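PDB 7AL6: probable hydrolase from Pseudomonas aeruginosa, which is of unknown function but probably acts as a hydrolase, perhaps a lipolytic one, of the alpha/beta hydrolase superfamily. Local coordinates for residues Pro228-Leu233 with Glu255-Pro260; Leu124-Ile129 with Gln236-Val241. All coordinates share one frame; numbering follows the deposited sequence.

Both contacts belong to one end of the central sheet, with their centres about 10 Å apart. Contact 1 joins strand 229-234 to strand 255-259, the outermost strand on this side; contact 2 sets the end of strand 119-125 against the short helix that follows strand 229-234. Strand 229-234 is the element the two contacts share: Val232 O lies 2.7 Å from Asp126 N, a probable hydrogen bond, and Leu233 CD2 packs closely against Met238 CE. Asp126, in contact 2, is placed as the acid of a probable Ser-His-Asp triad with Ser102 and His263 would be, and the side chain of Leu233, in contact 1, touches this group.

Contact 1: Pro228-Leu233 with Glu255-Pro260; sequences PVSLVL and ERHHLP. With EDO (1,2-ethanediol), chain H.
Five backbone hydrogen bonds tie Val229, Leu231 and Leu233 to Glu255, His257 and Leu259 in a parallel pairing, the two short strands crossing at 20°. The bond from Leu231 N to Glu255 O is 2.7 Å long, and that from Leu259 N to Leu233 O is almost straight at 171°. At the Val229 end the Glu255 side chain runs out beside an ethanediol, probably from the crystallisation liquor. Its CB rests near Val229 O, and CG, anti to the carbonyl carbon (chi1 -58°), passes 3.5 Å from C2 of the diol. CD lies near C1 of the same diol. At the tip OE1 accepts a 2.6 Å bond from a water that also bonds Ser230 OG, and pairs with Arg286. The diol is held in turn by Val229 N, which donates to its O2. Leu231 and Leu233 lie on the face covered by helix 245-250. There the side chains of Leu233 and His258 run side by side, pointing the same way, with Leu233 CD1 3.6 Å from His258 NE2. On the other face Val232 CG1 meets Leu259 CD1 at 4.0 Å, and Leu265 touches both residues. This is the edge pairing of an alpha/beta hydrolase sheet, strand 255-259 being outermost on this side within the chain. Backbone bonding fixes the register, while the Glu255 carboxylate, probably ionised beside Arg286, links its strand to Ser230 through water.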
# COMPACT_ATOMS: atom_id res chain seq x y z
N PRO A 228 -25.63 12.77 -27.22
CA PRO A 228 -27.03 12.48 -26.92
C PRO A 228 -27.16 11.93 -25.51
O PRO A 228 -26.33 11.14 -25.06
CB PRO A 228 -27.41 11.42 -27.96
CG PRO A 228 -26.46 11.66 -29.11
CD PRO A 228 -25.17 12.12 -28.46
N VAL A 229 -28.22 12.35 -24.83
CA VAL A 229 -28.47 11.99 -23.44
C VAL A 229 -29.92 11.53 -23.33
O VAL A 229 -30.83 12.21 -23.82
CB VAL A 229 -28.22 13.15 -22.48
CG1 VAL A 229 -28.65 12.76 -21.06
CG2 VAL A 229 -26.78 13.60 -22.47
N SER A 230 -30.13 10.38 -22.68
CA SER A 230 -31.45 9.90 -22.28
C SER A 230 -31.55 9.90 -20.76
O SER A 230 -30.81 9.18 -20.07
CB SER A 230 -31.70 8.52 -22.85
OG SER A 230 -33.03 8.08 -22.57
N LEU A 231 -32.46 10.70 -20.23
CA LEU A 231 -32.68 10.79 -18.80
C LEU A 231 -34.02 10.20 -18.36
O LEU A 231 -35.09 10.61 -18.84
CB LEU A 231 -32.57 12.24 -18.35
CG LEU A 231 -32.86 12.52 -16.88
CD1 LEU A 231 -31.89 11.85 -15.90
CD2 LEU A 231 -32.83 14.01 -16.71
N VAL A 232 -33.96 9.28 -17.39
CA VAL A 232 -35.16 8.69 -16.79
C VAL A 232 -35.38 9.34 -15.43
O VAL A 232 -34.45 9.47 -14.62
CB VAL A 232 -35.04 7.17 -16.66
CG1 VAL A 232 -36.12 6.64 -15.69
CG2 VAL A 232 -35.17 6.55 -18.05
N LEU A 233 -36.63 9.74 -15.20
CA LEU A 233 -37.03 10.49 -14.01
C LEU A 233 -38.10 9.68 -13.31
O LEU A 233 -39.14 9.40 -13.91
CB LEU A 233 -37.58 11.86 -14.39
CG LEU A 233 -36.51 12.69 -15.11
CD1 LEU A 233 -37.13 13.78 -15.93
CD2 LEU A 233 -35.56 13.24 -14.06
N GLU A 255 -33.13 13.97 -23.76
CA GLU A 255 -34.41 13.27 -23.81
C GLU A 255 -34.84 12.89 -22.39
O GLU A 255 -34.03 12.43 -21.58
CB GLU A 255 -34.30 12.01 -24.69
CG GLU A 255 -33.86 12.25 -26.16
CD GLU A 255 -33.60 10.94 -26.93
OE1 GLU A 255 -34.36 9.98 -26.73
OE2 GLU A 255 -32.65 10.86 -27.76
N ARG A 256 -36.11 13.13 -22.06
CA ARG A 256 -36.61 12.93 -20.71
C ARG A 256 -37.75 11.93 -20.77
O ARG A 256 -38.64 12.04 -21.61
CB ARG A 256 -37.06 14.25 -20.06
CG ARG A 256 -35.96 15.29 -19.88
CD ARG A 256 -36.48 16.63 -19.23
NE ARG A 256 -37.67 17.16 -19.90
CZ ARG A 256 -37.68 18.02 -20.93
NH1 ARG A 256 -36.56 18.50 -21.46
NH2 ARG A 256 -38.83 18.41 -21.45
N HIS A 257 -37.73 10.94 -19.88
CA HIS A 257 -38.82 9.97 -19.79
C HIS A 257 -39.25 9.88 -18.34
O HIS A 257 -38.44 9.58 -17.45
CB HIS A 257 -38.41 8.60 -20.35
CG HIS A 257 -38.42 8.56 -21.85
ND1 HIS A 257 -37.37 9.02 -22.62
CD2 HIS A 257 -39.38 8.17 -22.72
CE1 HIS A 257 -37.68 8.92 -23.89
NE2 HIS A 257 -38.89 8.38 -23.98
N HIS A 258 -40.51 10.22 -18.09
CA HIS A 258 -41.07 10.22 -16.75
C HIS A 258 -41.69 8.87 -16.52
O HIS A 258 -42.56 8.45 -17.29
CB HIS A 258 -42.14 11.31 -16.61
CG HIS A 258 -41.57 12.67 -16.68
ND1 HIS A 258 -41.40 13.34 -17.87
CD2 HIS A 258 -41.01 13.44 -15.72
CE1 HIS A 258 -40.82 14.50 -17.63
NE2 HIS A 258 -40.57 14.58 -16.34
N LEU A 259 -41.26 8.19 -15.46
CA LEU A 259 -41.80 6.85 -15.21
C LEU A 259 -42.17 6.71 -13.75
O LEU A 259 -41.67 7.44 -12.89
CB LEU A 259 -40.79 5.76 -15.59
CG LEU A 259 -40.47 5.59 -17.07
CD1 LEU A 259 -39.25 4.68 -17.25
CD2 LEU A 259 -41.68 5.00 -17.74
N PRO A 260 -43.04 5.78 -13.44
CA PRO A 260 -43.46 5.62 -12.04
C PRO A 260 -42.35 4.98 -11.21
O PRO A 260 -41.40 4.38 -11.73
CB PRO A 260 -44.68 4.70 -12.12
CG PRO A 260 -44.60 4.05 -13.44
CD PRO A 260 -43.68 4.81 -14.35
C1 EDO H . -30.41 12.73 -27.49
O1 EDO H . -30.61 12.92 -28.86
C2 EDO H . -30.79 13.91 -26.69
O2 EDO H . -29.78 14.56 -26.01
O HOH W 1 -34.57 8.22 -24.81

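Contact 2: Leu124-Ile129 with Gln236-Val241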
# COMPACT_ATOMS: atom_id res chain seq x y z
N LEU A 124 -29.06 8.02 -18.33
CA LEU A 124 -29.05 8.44 -16.94
C LEU A 124 -30.34 8.01 -16.26
O LEU A 124 -31.43 8.21 -16.81
CB LEU A 124 -28.85 9.93 -16.83
CG LEU A 124 -27.68 10.53 -17.63
CD1 LEU A 124 -27.65 12.02 -17.46
CD2 LEU A 124 -26.34 9.94 -17.18
N ILE A 125 -30.21 7.44 -15.06
CA ILE A 125 -31.38 7.04 -14.24
C ILE A 125 -31.45 7.91 -12.98
O ILE A 125 -30.62 7.72 -12.10
CB ILE A 125 -31.37 5.55 -13.89
CG1 ILE A 125 -31.22 4.66 -15.12
CG2 ILE A 125 -32.61 5.19 -13.11
CD1 ILE A 125 -30.99 3.22 -14.80
N ASP A 126 -32.36 8.87 -12.94
CA ASP A 126 -32.72 9.69 -11.76
C ASP A 126 -31.52 10.38 -11.11
O ASP A 126 -31.48 10.40 -9.93
CB ASP A 126 -33.45 8.82 -10.74
CG ASP A 126 -34.53 9.59 -10.02
OD1 ASP A 126 -35.27 10.25 -10.69
OD2 ASP A 126 -34.57 9.52 -8.82
N GLY A 127 -30.59 10.89 -11.89
CA GLY A 127 -29.43 11.65 -11.40
C GLY A 127 -28.92 12.59 -12.46
O GLY A 127 -29.03 12.26 -13.60
N LEU A 128 -28.35 13.71 -12.07
CA LEU A 128 -27.80 14.68 -12.99
C LEU A 128 -26.62 15.44 -12.41
O LEU A 128 -25.48 15.36 -12.93
CB LEU A 128 -28.90 15.65 -13.41
CG LEU A 128 -28.45 16.62 -14.51
CD1 LEU A 128 -28.15 15.78 -15.76
CD2 LEU A 128 -29.47 17.66 -14.82
N ILE A 129 -26.86 16.18 -11.33
CA ILE A 129 -25.81 17.02 -10.76
C ILE A 129 -25.67 16.68 -9.29
O ILE A 129 -26.60 16.16 -8.67
CB ILE A 129 -26.11 18.53 -10.94
CG1 ILE A 129 -27.54 18.82 -10.53
CG2 ILE A 129 -25.86 18.97 -12.39
CD1 ILE A 129 -27.83 20.31 -10.39
N GLN A 236 -41.47 9.42 -7.92
CA GLN A 236 -41.18 9.48 -6.47
C GLN A 236 -39.68 9.57 -6.17
O GLN A 236 -39.32 9.38 -5.03
CB GLN A 236 -41.87 8.32 -5.78
CG GLN A 236 -43.33 8.62 -5.52
CD GLN A 236 -44.01 7.49 -4.82
OE1 GLN A 236 -44.42 6.52 -5.45
NE2 GLN A 236 -44.13 7.60 -3.51
N GLY A 237 -38.82 9.86 -7.15
CA GLY A 237 -37.40 10.00 -6.94
C GLY A 237 -36.94 11.45 -6.88
O GLY A 237 -37.55 12.27 -6.17
N MET A 238 -35.90 11.77 -7.65
CA MET A 238 -35.24 13.09 -7.65
C MET A 238 -36.18 14.29 -7.69
O MET A 238 -36.04 15.22 -6.90
CB MET A 238 -34.31 13.15 -8.87
CG MET A 238 -33.81 14.53 -9.28
SD MET A 238 -32.39 14.39 -10.44
CE MET A 238 -33.18 13.87 -11.95
N LEU A 239 -37.11 14.30 -8.65
CA LEU A 239 -37.95 15.48 -8.87
C LEU A 239 -38.94 15.70 -7.73
O LEU A 239 -39.26 16.85 -7.38
CB LEU A 239 -38.68 15.34 -10.20
CG LEU A 239 -37.82 15.64 -11.42
CD1 LEU A 239 -38.72 15.87 -12.64
CD2 LEU A 239 -36.90 16.83 -11.21
N ALA A 240 -39.46 14.62 -7.15
CA ALA A 240 -40.29 14.75 -5.95
C ALA A 240 -39.49 15.35 -4.80
O ALA A 240 -40.05 16.06 -3.96
CB ALA A 240 -40.85 13.39 -5.55
N VAL A 241 -38.18 15.09 -4.76
CA VAL A 241 -37.34 15.61 -3.69
C VAL A 241 -36.94 17.05 -3.97
O VAL A 241 -36.69 17.82 -3.03
CB VAL A 241 -36.10 14.70 -3.53
CG1 VAL A 241 -35.21 15.18 -2.39
CG2 VAL A 241 -36.53 13.25 -3.29
O HOH W 2 -37.32 11.96 -9.94
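Asp126 receives the backbone N-H of Met238 on its carboxylate, and this polar grip is the heart of the contact. Met238 N donates to Asp126 OD2 over 2.9 Å, at an N-H...O angle of 158°, arriving on the syn side and 20° out of the carboxylate plane. The same N-H makes a second, weak bond to OD1, at 3.5 Å. A water extends the polar group: it donates to Asp126 OD1 over 2.8 Å and accepts from Leu239 N. Two consecutive amides at the start of helix 238-241 are thus linked to the carboxylate, one directly and one through water. Gly237 is the N-cap residue, and its CA comes within 3.4 Å of OD2.

Asp126 stands just beyond strand 119-125, where the acid of the catalytic triad is found in some alpha/beta hydrolases. His263 ND1 is hydrogen-bonded to OD2, and Ala234 N to OD1; with Ser102 on the probable nucleophile elbow, this geometry is consistent with a charge relay. The bonds from Met238 and Ala234 would then be second-shell interactions that hold the carboxylate in position for His263.

The apolar part belongs to Met238, whose side chain slides past that of Asp126 in the opposite direction. CB sits 3.6 Å from OD1. The chain bends at chi3, 73°, which brings CE to 3.9 Å from Gly127 N. SD passes at 4.1 Å from both Asp126 O and Gly127 CA. Leu128 CB points toward the helix segment, and its side chain packs against Met245 and Leu249 of helix 245-250 and Val222 of helix 215-223.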